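Local coordinates for protein enolase from the environmental genome shotgun sequencing of the Sargasso Sea (PDB 2QGY) that binds a magnesium ion and is probably an enolase-superfamily enzyme, although its substrate and reaction are unknown, at residues N5-I10 and S81-Y86; N221-E226 and N323-E328; N245-T250 and A269-P274. One frame throughout, in Å; residues are numbered along the deposited sequence. Where two conformers were deposited one is given.

Contact 1: residues N5-I10 and S81-Y86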
ATOM      1  N   ASN A   5      -2.370 -26.683  10.955  1.00 33.21           N
ATOM      2  CA  ASN A   5      -3.771 -26.511  10.447  1.00 32.74           C
ATOM      3  C   ASN A   5      -3.827 -25.620   9.204  1.00 32.23           C
ATOM      4  O   ASN A   5      -4.829 -25.576   8.509  1.00 31.94           O
ATOM      5  CB  ASN A   5      -4.707 -25.980  11.560  1.00 32.45           C
ATOM      6  CG  ASN A   5      -5.079 -27.066  12.591  1.00 33.61           C
ATOM      7  OD1 ASN A   5      -5.415 -28.203  12.229  1.00 35.45           O
ATOM      8  ND2 ASN A   5      -5.032 -26.710  13.871  1.00 32.42           N
ATOM      9  N   GLN A   6      -2.737 -24.929   8.905  1.00 31.89           N
ATOM     10  CA  GLN A   6      -2.700 -24.152   7.674  1.00 32.74           C
ATOM     11  C   GLN A   6      -2.498 -25.062   6.449  1.00 32.07           C
ATOM     12  O   GLN A   6      -2.631 -24.627   5.304  1.00 31.62           O
ATOM     13  CB  GLN A   6      -1.695 -23.000   7.773  1.00 33.21           C
ATOM     14  CG  GLN A   6      -0.299 -23.393   8.057  1.00 36.37           C
ATOM     15  CD  GLN A   6       0.531 -22.225   8.570  1.00 40.97           C
ATOM     16  OE1 GLN A   6       0.046 -21.370   9.331  1.00 42.43           O
ATOM     17  NE2 GLN A   6       1.793 -22.190   8.169  1.00 42.94           N
ATOM     18  N   ASP A   7      -2.216 -26.341   6.712  1.00 32.02           N
ATOM     19  CA  ASP A   7      -2.074 -27.359   5.675  1.00 31.68           C
ATOM     20  C   ASP A   7      -3.356 -28.090   5.332  1.00 31.50           C
ATOM     21  O   ASP A   7      -3.336 -29.002   4.489  1.00 31.41           O
ATOM     22  CB  ASP A   7      -1.070 -28.416   6.115  1.00 32.71           C
ATOM     23  CG  ASP A   7       0.336 -27.924   6.063  1.00 34.28           C
ATOM     24  OD1 ASP A   7       0.626 -27.039   5.218  1.00 35.62           O
ATOM     25  OD2 ASP A   7       1.153 -28.435   6.868  1.00 36.34           O
ATOM     26  N   ILE A   8      -4.451 -27.743   6.010  1.00 30.45           N
ATOM     27  CA  ILE A   8      -5.745 -28.385   5.752  1.00 29.64           C
ATOM     28  C   ILE A   8      -6.083 -28.261   4.261  1.00 29.58           C
ATOM     29  O   ILE A   8      -6.060 -27.166   3.712  1.00 28.32           O
ATOM     30  CB  ILE A   8      -6.842 -27.756   6.615  1.00 29.08           C
ATOM     31  CG1 ILE A   8      -6.585 -28.065   8.097  1.00 28.87           C
ATOM     32  CG2 ILE A   8      -8.242 -28.229   6.152  1.00 28.97           C
ATOM     33  CD1 ILE A   8      -7.488 -27.307   9.071  1.00 29.33           C
ATOM     34  N   SER A   9      -6.373 -29.382   3.599  1.00 29.72           N
ATOM     35  CA  SER A   9      -6.667 -29.341   2.184  1.00 30.49           C
ATOM     36  C   SER A   9      -8.083 -28.816   1.948  1.00 30.49           C
ATOM     37  O   SER A   9      -9.051 -29.353   2.493  1.00 30.35           O
ATOM     38  CB  SER A   9      -6.484 -30.702   1.510  1.00 31.22           C
ATOM     39  OG  SER A   9      -6.698 -30.545   0.107  1.00 33.94           O
ATOM     40  N   ILE A  10      -8.170 -27.759   1.148  1.00 30.16           N
ATOM     41  CA  ILE A  10      -9.426 -27.098   0.831  1.00 30.51           C
ATOM     42  C   ILE A  10      -9.917 -27.539  -0.550  1.00 31.32           C
ATOM     43  O   ILE A  10     -11.121 -27.677  -0.763  1.00 31.86           O
ATOM     44  CB  ILE A  10      -9.263 -25.532   0.904  1.00 30.16           C
ATOM     45  CG1 ILE A  10      -9.120 -25.079   2.365  1.00 30.91           C
ATOM     46  CG2 ILE A  10     -10.404 -24.794   0.200  1.00 28.22           C
ATOM     47  CD1 ILE A  10      -8.658 -23.628   2.529  1.00 29.95           C
ATOM     48  N   SER A  81      -4.572 -24.743   0.078  1.00 27.43           N
ATOM     49  CA  SER A  81      -4.670 -24.625   1.520  1.00 26.50           C
ATOM     50  C   SER A  81      -4.377 -23.174   1.909  1.00 25.59           C
ATOM     51  O   SER A  81      -3.975 -22.377   1.062  1.00 24.76           O
ATOM     52  CB  SER A  81      -3.661 -25.550   2.193  1.00 26.77           C
ATOM     53  OG  SER A  81      -2.323 -25.106   1.958  1.00 27.76           O
ATOM     54  N   ILE A  82      -4.596 -22.845   3.180  1.00 24.65           N
ATOM     55  CA  ILE A  82      -4.241 -21.514   3.710  1.00 23.42           C
ATOM     56  C   ILE A  82      -2.771 -21.251   3.410  1.00 23.49           C
ATOM     57  O   ILE A  82      -2.420 -20.203   2.862  1.00 23.04           O
ATOM     58  CB  ILE A  82      -4.501 -21.403   5.214  1.00 22.62           C
ATOM     59  CG1 ILE A  82      -5.995 -21.510   5.505  1.00 22.32           C
ATOM     60  CG2 ILE A  82      -3.992 -20.033   5.777  1.00 22.10           C
ATOM     61  CD1 ILE A  82      -6.260 -21.993   6.924  1.00 24.34           C
ATOM     62  N   LYS A  83      -1.927 -22.233   3.725  1.00 23.43           N
ATOM     63  CA  LYS A  83      -0.482 -22.140   3.466  1.00 24.00           C
ATOM     64  C   LYS A  83      -0.137 -21.969   1.995  1.00 23.52           C
ATOM     65  O   LYS A  83       0.662 -21.097   1.661  1.00 23.13           O
ATOM     66  CB  LYS A  83       0.267 -23.347   4.040  1.00 24.83           C
ATOM     67  CG  LYS A  83       1.784 -23.261   3.869  1.00 29.37           C
ATOM     68  CD  LYS A  83       2.517 -24.152   4.863  1.00 35.20           C
ATOM     69  CE  LYS A  83       3.970 -24.395   4.429  1.00 38.09           C
ATOM     70  NZ  LYS A  83       4.625 -25.454   5.252  1.00 41.04           N
ATOM     71  N   SER A  84      -0.709 -22.783   1.101  1.00 23.12           N
ATOM     72  CA  SER A  84      -0.336 -22.635  -0.300  1.00 22.59           C
ATOM     73  C   SER A  84      -0.896 -21.320  -0.861  1.00 21.96           C
ATOM     74  O   SER A  84      -0.284 -20.701  -1.738  1.00 21.32           O
ATOM     75  CB  SER A  84      -0.713 -23.862  -1.167  1.00 24.03           C
ATOM     76  OG  SER A  84      -2.105 -24.021  -1.273  1.00 24.04           O
ATOM     77  N   PHE A  85      -2.050 -20.897  -0.351  1.00 21.77           N
ATOM     78  CA  PHE A  85      -2.583 -19.572  -0.694  1.00 20.52           C
ATOM     79  C   PHE A  85      -1.559 -18.489  -0.294  1.00 20.30           C
ATOM     80  O   PHE A  85      -1.179 -17.648  -1.106  1.00 20.52           O
ATOM     81  CB  PHE A  85      -3.911 -19.295   0.014  1.00 21.42           C
ATOM     82  CG  PHE A  85      -4.356 -17.850  -0.101  1.00 20.53           C
ATOM     83  CD1 PHE A  85      -4.786 -17.343  -1.330  1.00 21.58           C
ATOM     84  CD2 PHE A  85      -4.316 -17.000   0.994  1.00 22.95           C
ATOM     85  CE1 PHE A  85      -5.179 -16.003  -1.469  1.00 22.47           C
ATOM     86  CE2 PHE A  85      -4.722 -15.655   0.852  1.00 19.47           C
ATOM     87  CZ  PHE A  85      -5.147 -15.171  -0.369  1.00 21.20           C
ATOM     88  N   TYR A  86      -1.109 -18.552   0.945  1.00 19.59           N
ATOM     89  CA  TYR A  86      -0.183 -17.532   1.497  1.00 19.91           C
ATOM     90  C   TYR A  86       1.081 -17.473   0.658  1.00 20.03           C
ATOM     91  O   TYR A  86       1.534 -16.388   0.238  1.00 19.42           O
ATOM     92  CB  TYR A  86       0.180 -17.887   2.936  1.00 19.78           C
ATOM     93  CG  TYR A  86       1.104 -16.888   3.613  1.00 20.71           C
ATOM     94  CD1 TYR A  86       0.583 -15.829   4.369  1.00 20.48           C
ATOM     95  CD2 TYR A  86       2.500 -16.998   3.502  1.00 22.12           C
ATOM     96  CE1 TYR A  86       1.421 -14.912   4.992  1.00 19.97           C
ATOM     97  CE2 TYR A  86       3.351 -16.059   4.153  1.00 22.55           C
ATOM     98  CZ  TYR A  86       2.789 -15.043   4.897  1.00 21.84           C
ATOM     99  OH  TYR A  86       3.593 -14.115   5.553  1.00 20.43           O
TER
HETATM  100  O   HOH W   1      -6.069 -24.771   4.946  1.00 24.78           O
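The carboxamide of Gln6 and the carboxylate of Asp7 both meet the aliphatic chain of Lys83, each through one atom: Gln6 NE2 lies 3.9 Å from Lys83 CD, and Asp7 OD1 approaches the same Lys83 CD to 3.5 Å. Neither Gln6 OE1 nor Asp7 OD2 comes as near to this methylene. Gln6 CG stands between its backbone N and carbonyl carbon (chi1 59°), which brings it near Lys83 CB, while Asp7 and Lys83 run side by side and point the same way. Asp7 OD1 and Lys83 NZ remain 4.3 Å apart, opposite charges too far from each other for a salt bridge, though probably still attracting. The flat carbonyl of Gln6 is the polar centre. Lys83 N donates to Gln6 O at 3.0 Å in a nearly straight bond, and Ser81 OG adds a weak bond to the same oxygen.

The type I turn Asn5-Ile8 thus sits on the amino end of helix 82-93, a helix of the N-terminal domain of the mandelate racemase/muconate lactonizing enzyme family. Ser81 is the N-cap and forms a capping box with Ser84: Ser84 N donates to Ser81 OG at 3.0 Å, and Ser81 N to Ser84 OG at 2.9 Å. The first N-H groups of the helix therefore have three different acceptors, since Ile82 N reaches a water that in turn donates to Ile8 O. Ser81 CB presses on Ile8 O at 3.3 Å. On the apolar side, Ile82 CB rests against Gln6 CB, and Ile10 CD1 touches the backbone of Ser81 and Ile82. Ile82 also packs on Trp113 of helix 99-120 and, like Gln6, on Ile283 of helix 282-294.

Contact 2: residues N221-E226 and N323-E328. With MG (magnesium ion), chain C.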
ATOM      1  N   ASN A 221      -4.662  10.102  33.389  1.00 26.49           N
ATOM      2  CA  ASN A 221      -4.308   8.670  33.355  1.00 25.47           C
ATOM      3  C   ASN A 221      -4.838   7.931  32.120  1.00 24.41           C
ATOM      4  O   ASN A 221      -5.513   6.904  32.260  1.00 23.14           O
ATOM      5  CB  ASN A 221      -4.794   7.956  34.627  1.00 26.28           C
ATOM      6  CG  ASN A 221      -4.181   6.571  34.796  1.00 28.43           C
ATOM      7  OD1 ASN A 221      -3.102   6.279  34.258  1.00 32.87           O
ATOM      8  ND2 ASN A 221      -4.861   5.708  35.552  1.00 31.06           N
ATOM      9  N   PRO A 222      -4.495   8.419  30.911  1.00 23.12           N
ATOM     10  CA  PRO A 222      -4.977   7.665  29.745  1.00 22.55           C
ATOM     11  C   PRO A 222      -4.413   6.242  29.685  1.00 21.29           C
ATOM     12  O   PRO A 222      -3.251   5.991  30.022  1.00 20.80           O
ATOM     13  CB  PRO A 222      -4.508   8.497  28.546  1.00 22.95           C
ATOM     14  CG  PRO A 222      -3.473   9.410  29.050  1.00 23.59           C
ATOM     15  CD  PRO A 222      -3.685   9.586  30.538  1.00 23.21           C
ATOM     16  N   TYR A 223      -5.244   5.312  29.271  1.00 20.31           N
ATOM     17  CA  TYR A 223      -4.831   3.931  29.187  1.00 20.26           C
ATOM     18  C   TYR A 223      -3.800   3.736  28.075  1.00 19.31           C
ATOM     19  O   TYR A 223      -2.865   2.920  28.220  1.00 19.96           O
ATOM     20  CB  TYR A 223      -6.059   3.043  28.981  1.00 20.74           C
ATOM     21  CG  TYR A 223      -5.771   1.571  29.104  1.00 22.50           C
ATOM     22  CD1 TYR A 223      -5.765   0.946  30.355  1.00 23.57           C
ATOM     23  CD2 TYR A 223      -5.533   0.795  27.971  1.00 23.55           C
ATOM     24  CE1 TYR A 223      -5.481  -0.411  30.476  1.00 26.34           C
ATOM     25  CE2 TYR A 223      -5.269  -0.559  28.066  1.00 23.02           C
ATOM     26  CZ  TYR A 223      -5.244  -1.168  29.318  1.00 25.21           C
ATOM     27  OH  TYR A 223      -4.962  -2.519  29.395  1.00 27.58           O
ATOM     28  N   TRP A 224      -4.016   4.429  26.957  1.00 18.70           N
ATOM     29  CA  TRP A 224      -3.023   4.443  25.867  1.00 18.25           C
ATOM     30  C   TRP A 224      -3.207   5.638  24.989  1.00 18.46           C
ATOM     31  O   TRP A 224      -4.231   6.306  25.067  1.00 18.69           O
ATOM     32  CB  TRP A 224      -3.011   3.132  25.065  1.00 19.38           C
ATOM     33  CG  TRP A 224      -4.115   2.849  24.046  1.00 20.03           C
ATOM     34  CD1 TRP A 224      -4.584   3.662  23.032  1.00 21.18           C
ATOM     35  CD2 TRP A 224      -4.775   1.599  23.891  1.00 18.92           C
ATOM     36  NE1 TRP A 224      -5.529   2.976  22.285  1.00 20.85           N
ATOM     37  CE2 TRP A 224      -5.676   1.721  22.807  1.00 19.63           C
ATOM     38  CE3 TRP A 224      -4.703   0.382  24.583  1.00 20.43           C
ATOM     39  CZ2 TRP A 224      -6.492   0.658  22.390  1.00 21.72           C
ATOM     40  CZ3 TRP A 224      -5.522  -0.676  24.171  1.00 21.29           C
ATOM     41  CH2 TRP A 224      -6.397  -0.523  23.078  1.00 20.30           C
ATOM     42  N   ILE A 225      -2.192   5.919  24.176  1.00 17.83           N
ATOM     43  CA  ILE A 225      -2.183   7.053  23.281  1.00 18.42           C
ATOM     44  C   ILE A 225      -1.956   6.448  21.904  1.00 18.24           C
ATOM     45  O   ILE A 225      -0.904   5.846  21.648  1.00 18.21           O
ATOM     46  CB  ILE A 225      -0.993   8.026  23.593  1.00 18.61           C
ATOM     47  CG1 ILE A 225      -1.156   8.671  24.980  1.00 20.92           C
ATOM     48  CG2 ILE A 225      -0.908   9.147  22.528  1.00 20.83           C
ATOM     49  CD1 ILE A 225      -2.437   9.439  25.179  1.00 21.86           C
ATOM     50  N   GLU A 226      -2.931   6.626  21.027  1.00 16.93           N
ATOM     51  CA  GLU A 226      -2.925   5.945  19.751  1.00 16.98           C
ATOM     52  C   GLU A 226      -2.585   6.920  18.622  1.00 16.25           C
ATOM     53  O   GLU A 226      -3.093   8.050  18.580  1.00 16.58           O
ATOM     54  CB  GLU A 226      -4.299   5.299  19.558  1.00 18.04           C
ATOM     55  CG  GLU A 226      -4.471   4.629  18.241  1.00 18.28           C
ATOM     56  CD  GLU A 226      -5.758   3.797  18.189  1.00 20.59           C
ATOM     57  OE1 GLU A 226      -6.172   3.216  19.225  1.00 21.76           O
ATOM     58  OE2 GLU A 226      -6.310   3.699  17.091  1.00 21.63           O
ATOM     59  N   ASN A 323      -0.754 -12.447  24.339  1.00 24.21           N
ATOM     60  CA  ASN A 323      -0.478 -10.995  24.478  1.00 22.55           C
ATOM     61  C   ASN A 323      -1.516 -10.090  23.794  1.00 22.02           C
ATOM     62  O   ASN A 323      -1.173  -9.066  23.207  1.00 21.01           O
ATOM     63  CB  ASN A 323       0.919 -10.639  23.965  1.00 22.76           C
ATOM     64  CG  ASN A 323       1.060 -10.848  22.480  1.00 22.04           C
ATOM     65  OD1 ASN A 323       0.481 -11.782  21.926  1.00 20.44           O
ATOM     66  ND2 ASN A 323       1.854  -9.996  21.822  1.00 18.85           N
ATOM     67  N   SER A 324      -2.783 -10.490  23.842  1.00 20.93           N
ATOM     68  CA  SER A 324      -3.853  -9.648  23.349  0.50 21.06           C
ATOM     69  C   SER A 324      -4.111  -8.506  24.330  1.00 21.19           C
ATOM     70  O   SER A 324      -4.064  -8.707  25.560  1.00 21.61           O
ATOM     71  CB  SER A 324      -5.123 -10.476  23.193  0.50 20.95           C
ATOM     72  OG  SER A 324      -5.583 -10.893  24.463  0.50 20.58           O
ATOM     73  N   GLU A 325      -4.371  -7.319  23.795  1.00 20.15           N
ATOM     74  CA  GLU A 325      -4.932  -6.253  24.600  1.00 21.20           C
ATOM     75  C   GLU A 325      -6.427  -6.274  24.315  1.00 20.58           C
ATOM     76  O   GLU A 325      -6.899  -7.147  23.592  1.00 20.34           O
ATOM     77  CB  GLU A 325      -4.331  -4.885  24.236  1.00 21.27           C
ATOM     78  CG  GLU A 325      -3.390  -4.351  25.275  1.00 23.76           C
ATOM     79  CD  GLU A 325      -4.091  -3.936  26.569  1.00 26.90           C
ATOM     80  OE1 GLU A 325      -3.391  -3.448  27.470  1.00 26.92           O
ATOM     81  OE2 GLU A 325      -5.328  -4.072  26.694  1.00 24.01           O
ATOM     82  N   LYS A 326      -7.153  -5.308  24.857  1.00 20.31           N
ATOM     83  CA  LYS A 326      -8.588  -5.218  24.623  1.00 20.24           C
ATOM     84  C   LYS A 326      -8.887  -5.015  23.132  1.00 19.21           C
ATOM     85  O   LYS A 326      -8.162  -4.294  22.444  1.00 18.61           O
ATOM     86  CB  LYS A 326      -9.169  -4.100  25.466  1.00 20.13           C
ATOM     87  CG  LYS A 326      -9.130  -4.440  26.972  1.00 21.74           C
ATOM     88  CD  LYS A 326      -9.560  -3.246  27.759  1.00 27.20           C
ATOM     89  CE  LYS A 326      -8.341  -2.573  28.373  1.00 31.53           C
ATOM     90  NZ  LYS A 326      -7.557  -3.570  29.207  1.00 36.18           N
ATOM     91  N   ALA A 327      -9.919  -5.720  22.656  1.00 18.06           N
ATOM     92  CA  ALA A 327     -10.309  -5.755  21.251  1.00 16.79           C
ATOM     93  C   ALA A 327     -11.330  -4.686  20.928  1.00 16.97           C
ATOM     94  O   ALA A 327     -12.237  -4.439  21.718  1.00 17.54           O
ATOM     95  CB  ALA A 327     -10.868  -7.150  20.910  1.00 15.59           C
ATOM     96  N   GLU A 328     -11.197  -4.055  19.752  1.00 15.72           N
ATOM     97  CA  GLU A 328     -11.977  -2.873  19.433  1.00 15.17           C
ATOM     98  C   GLU A 328     -13.397  -3.200  18.925  1.00 15.85           C
ATOM     99  O   GLU A 328     -13.565  -4.036  18.007  1.00 16.21           O
ATOM    100  CB  GLU A 328     -11.265  -2.064  18.333  1.00 14.04           C
ATOM    101  CG  GLU A 328     -12.019  -0.803  17.982  1.00 15.19           C
ATOM    102  CD  GLU A 328     -11.233   0.120  17.054  1.00 16.42           C
ATOM    103  OE1 GLU A 328     -10.474  -0.407  16.217  1.00 19.03           O
ATOM    104  OE2 GLU A 328     -11.355   1.358  17.192  1.00 16.86           O
TER
HETATM  105 MG    MG C 701      -6.990   4.777  15.511  1.00 19.91          MG
HETATM  106  O   HOH W   2      -5.561   6.177  15.007  1.00 26.78           O
HETATM  107  O   HOH W   3      -7.982   5.631  13.982  1.00 22.42           O
HETATM  108  O   HOH W   4      -8.907   3.890  15.822  1.00 22.09           O
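Tyr223 and Glu325 reach toward each other tip to tip, ring and carboxylate planes 89° apart, and Lys326 comes obliquely to the same hydroxyl. Tyr223 CG is anti to the backbone N (chi1 -171°), and the ring beyond it extends to 323-328. Its OH donates to Glu325 OE1 at 2.7 Å, on the syn lone pair, and accepts from Lys326 NZ at 2.8 Å. Both partners are bent to get there: Glu325 kinks at chi2, its CG lying away from the staggered positions, while in Lys326 the turn at chi3 (-103°) lays CE 3.5 Å from Tyr223 CZ and the one at chi4 brings NZ to the hydroxyl. Glu325 OE2 takes the backbone N of Lys326 on its anti lone pair and forms a long salt bridge, 3.4 Å, with Lys326 NZ, whose hydrogen bond is weak.

Deeper in the barrel, the indole of Trp224 turns its edge to Glu325 OE2 and Lys326 O, each 4.2 Å from a ring carbon (CZ3 and CH2 respectively). Its NE1 donates to Glu226 OE1 at 3.1 Å, leaving OE2 to bind magnesium at 2.0 Å; Asp200, Glu252 and three waters complete the shell. Lys169 bridges Glu226 and Glu328.

Tyr223 OH ties the segment entering strand 224-226 to that entering strand 327-329, not its neighbour in the sheet, and the ammonium probably polarises it into a stronger donor toward Glu325.

Contact 3: residues N245-T250 and A269-P274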
ATOM      1  N   ASN A 245       5.334   8.889  29.655  1.00 28.38           N
ATOM      2  CA  ASN A 245       5.168   7.638  30.388  1.00 28.83           C
ATOM      3  C   ASN A 245       3.755   7.094  30.153  1.00 27.44           C
ATOM      4  O   ASN A 245       3.006   6.797  31.098  1.00 28.09           O
ATOM      5  CB  ASN A 245       5.402   7.877  31.883  1.00 29.71           C
ATOM      6  CG  ASN A 245       5.462   6.584  32.687  1.00 32.94           C
ATOM      7  OD1 ASN A 245       5.820   5.520  32.160  1.00 38.48           O
ATOM      8  ND2 ASN A 245       5.092   6.669  33.968  1.00 37.03           N
ATOM      9  N   MET A 246       3.381   7.023  28.883  1.00 25.28           N
ATOM     10  CA  MET A 246       2.073   6.545  28.483  1.00 23.00           C
ATOM     11  C   MET A 246       2.249   5.499  27.361  1.00 22.62           C
ATOM     12  O   MET A 246       3.144   5.617  26.525  1.00 21.52           O
ATOM     13  CB  MET A 246       1.197   7.728  28.025  1.00 23.39           C
ATOM     14  CG  MET A 246       0.685   8.686  29.172  1.00 22.71           C
ATOM     15  SD  MET A 246      -0.135  10.200  28.588  1.00 20.02           S
ATOM     16  CE  MET A 246       1.084  10.882  27.541  1.00 22.08           C
ATOM     17  N   LYS A 247       1.412   4.473  27.338  1.00 21.26           N
ATOM     18  CA  LYS A 247       1.546   3.450  26.301  1.00 20.97           C
ATOM     19  C   LYS A 247       1.253   3.992  24.904  1.00 20.45           C
ATOM     20  O   LYS A 247       0.224   4.647  24.702  1.00 20.33           O
ATOM     21  CB  LYS A 247       0.628   2.289  26.591  1.00 21.90           C
ATOM     22  CG  LYS A 247       1.029   1.530  27.854  1.00 23.94           C
ATOM     23  CD  LYS A 247       0.024   0.443  28.172  1.00 28.67           C
ATOM     24  CE  LYS A 247       0.307  -0.144  29.568  1.00 31.88           C
ATOM     25  NZ  LYS A 247       1.726  -0.547  29.726  1.00 36.32           N
ATOM     26  N   VAL A 248       2.142   3.703  23.948  1.00 18.72           N
ATOM     27  CA  VAL A 248       1.990   4.183  22.573  1.00 17.67           C
ATOM     28  C   VAL A 248       1.460   3.026  21.669  1.00 17.34           C
ATOM     29  O   VAL A 248       1.958   1.901  21.715  1.00 17.17           O
ATOM     30  CB  VAL A 248       3.323   4.812  22.031  1.00 18.67           C
ATOM     31  CG1 VAL A 248       3.268   5.156  20.527  1.00 18.77           C
ATOM     32  CG2 VAL A 248       3.730   6.079  22.840  1.00 19.93           C
ATOM     33  N   VAL A 249       0.450   3.337  20.863  1.00 15.60           N
ATOM     34  CA  VAL A 249      -0.190   2.363  19.984  1.00 14.97           C
ATOM     35  C   VAL A 249      -0.008   2.809  18.522  1.00 14.26           C
ATOM     36  O   VAL A 249      -0.240   3.958  18.211  1.00 15.37           O
ATOM     37  CB  VAL A 249      -1.702   2.260  20.263  1.00 15.08           C
ATOM     38  CG1 VAL A 249      -2.319   1.126  19.371  1.00 16.47           C
ATOM     39  CG2 VAL A 249      -1.959   1.879  21.749  1.00 15.63           C
ATOM     40  N   THR A 250       0.379   1.901  17.630  1.00 13.76           N
ATOM     41  CA  THR A 250       0.493   2.259  16.206  1.00 14.06           C
ATOM     42  C   THR A 250       0.235   0.993  15.409  1.00 13.60           C
ATOM     43  O   THR A 250       0.337  -0.086  15.971  1.00 13.24           O
ATOM     44  CB  THR A 250       1.906   2.832  15.835  1.00 14.79           C
ATOM     45  OG1 THR A 250       1.907   3.322  14.469  1.00 15.40           O
ATOM     46  CG2 THR A 250       2.990   1.799  15.998  1.00 15.37           C
ATOM     47  N   ALA A 269       6.975   1.202  19.992  1.00 16.78           N
ATOM     48  CA  ALA A 269       5.597   1.180  20.468  1.00 16.45           C
ATOM     49  C   ALA A 269       5.397   0.142  21.545  1.00 16.36           C
ATOM     50  O   ALA A 269       6.189  -0.778  21.700  1.00 16.90           O
ATOM     51  CB  ALA A 269       4.617   0.942  19.305  1.00 16.55           C
ATOM     52  N   ASP A 270       4.311   0.305  22.284  1.00 15.13           N
ATOM     53  CA  ASP A 270       3.963  -0.597  23.376  1.00 16.04           C
ATOM     54  C   ASP A 270       2.897  -1.613  22.935  1.00 15.88           C
ATOM     55  O   ASP A 270       2.818  -2.727  23.474  1.00 16.05           O
ATOM     56  CB  ASP A 270       3.436   0.258  24.533  1.00 16.62           C
ATOM     57  CG  ASP A 270       4.497   1.239  25.042  1.00 19.45           C
ATOM     58  OD1 ASP A 270       5.474   0.723  25.598  1.00 24.79           O
ATOM     59  OD2 ASP A 270       4.409   2.482  24.863  1.00 19.70           O
ATOM     60  N   ILE A 271       2.075  -1.207  21.967  1.00 14.65           N
ATOM     61  CA  ILE A 271       0.940  -2.021  21.495  1.00 15.18           C
ATOM     62  C   ILE A 271       0.835  -1.806  19.989  1.00 14.68           C
ATOM     63  O   ILE A 271       0.977  -0.696  19.515  1.00 13.77           O
ATOM     64  CB  ILE A 271      -0.401  -1.540  22.153  1.00 16.01           C
ATOM     65  CG1 ILE A 271      -0.349  -1.654  23.692  1.00 15.69           C
ATOM     66  CG2 ILE A 271      -1.633  -2.317  21.569  1.00 14.66           C
ATOM     67  CD1 ILE A 271      -1.467  -0.861  24.426  1.00 17.13           C
ATOM     68  N   PHE A 272       0.574  -2.859  19.227  1.00 14.75           N
ATOM     69  CA  PHE A 272       0.314  -2.681  17.806  1.00 14.38           C
ATOM     70  C   PHE A 272      -1.186  -2.869  17.542  1.00 15.17           C
ATOM     71  O   PHE A 272      -1.800  -3.737  18.146  1.00 14.43           O
ATOM     72  CB  PHE A 272       1.038  -3.755  16.989  1.00 15.42           C
ATOM     73  CG  PHE A 272       2.547  -3.719  17.087  1.00 16.43           C
ATOM     74  CD1 PHE A 272       3.238  -2.528  17.353  1.00 15.99           C
ATOM     75  CD2 PHE A 272       3.276  -4.888  16.897  1.00 16.90           C
ATOM     76  CE1 PHE A 272       4.660  -2.528  17.404  1.00 17.44           C
ATOM     77  CE2 PHE A 272       4.697  -4.877  16.941  1.00 15.92           C
ATOM     78  CZ  PHE A 272       5.359  -3.702  17.185  1.00 15.77           C
ATOM     79  N   ASN A 273      -1.767  -2.084  16.633  1.00 14.38           N
ATOM     80  CA  ASN A 273      -3.181  -2.237  16.312  1.00 14.59           C
ATOM     81  C   ASN A 273      -3.405  -2.373  14.782  1.00 15.09           C
ATOM     82  O   ASN A 273      -4.193  -1.649  14.219  1.00 14.55           O
ATOM     83  CB  ASN A 273      -4.020  -1.099  16.936  1.00 14.18           C
ATOM     84  CG  ASN A 273      -3.771   0.259  16.265  1.00 16.42           C
ATOM     85  OD1 ASN A 273      -2.693   0.510  15.726  1.00 17.69           O
ATOM     86  ND2 ASN A 273      -4.797   1.120  16.248  1.00 14.75           N
ATOM     87  N   PRO A 274      -2.752  -3.352  14.134  1.00 16.03           N
ATOM     88  CA  PRO A 274      -3.063  -3.571  12.711  1.00 16.04           C
ATOM     89  C   PRO A 274      -4.570  -3.917  12.631  1.00 15.73           C
ATOM     90  O   PRO A 274      -5.142  -4.491  13.590  1.00 15.57           O
ATOM     91  CB  PRO A 274      -2.230  -4.805  12.339  1.00 16.54           C
ATOM     92  CG  PRO A 274      -2.043  -5.556  13.633  1.00 17.75           C
ATOM     93  CD  PRO A 274      -1.869  -4.404  14.673  1.00 16.73           C
TER
HETATM   94  O   HOH W   5       5.524   4.590  26.301  1.00 29.64           O
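Thr250, Ile271 and Val249 lose the most surface here, in a short parallel ladder that pairs Val249 with Ile271 and Thr250 with Phe272. Thr250 is held through its backbone: its N donates to Ile271 O at 3.3 Å, and its O accepts from Asn273 N. Its OG1 is anti to the backbone N (chi1 -173°), which leaves CG2 in the position between N and carbonyl carbon, against Ala269 CB at 3.8 Å. Ile271 N shares Val248 O with Asp270 N, so that one oxygen receives two donors. Val249 CG2 touches Ile271 CB at 3.8 Å, the two side chains crossing obliquely, while Val249 CG1 abuts Asn273 CG at 3.5 Å.

Ahead of the ladder, Asp270 OD2 uses its anti lone pair for Val248 N, 2.7 Å away, and also takes a water hydrogen that links it to Met246 O; Asp270 OD1 makes a salt bridge with Lys241. Val249 and Ile271 face inward, where both touch Trp224, whereas Thr250 and Phe272 face outward onto Leu263 of helix 257-265. The side chain of Asn273, its nearest atom about 4 Å from the magnesium ion, accepts from Glu252 N through OD1. Strand 248-250, helix 257-265 and strand 271-272 make a beta-alpha-beta unit of the enolase-superfamily barrel, whose strand ends carry the metal site.

Overall arrangement
Contact 3 is buried in the barrel wall, contact 2 is partly buried and spans the barrel interior, and contact 1 lies nearer the surface, where the N-terminal domain meets helix 282-294, its centre 32 Å from each of the others. Contacts 2 and 3 touch: strands 224-226 and 248-250 are neighbours in one sheet, Ile225 probably bonds to Lys247 and Val249, and Trp224 packs on Val249. Glu226 of contact 2 binds the magnesium ion, and Asn273 of contact 3 packs against Glu226. The chemistry follows position: backbone ladder bonds and methyl packing dominate contact 3, charged side chains converging on a hydroxyl mark contact 2, and helix capping with a bridging water characterises contact 1.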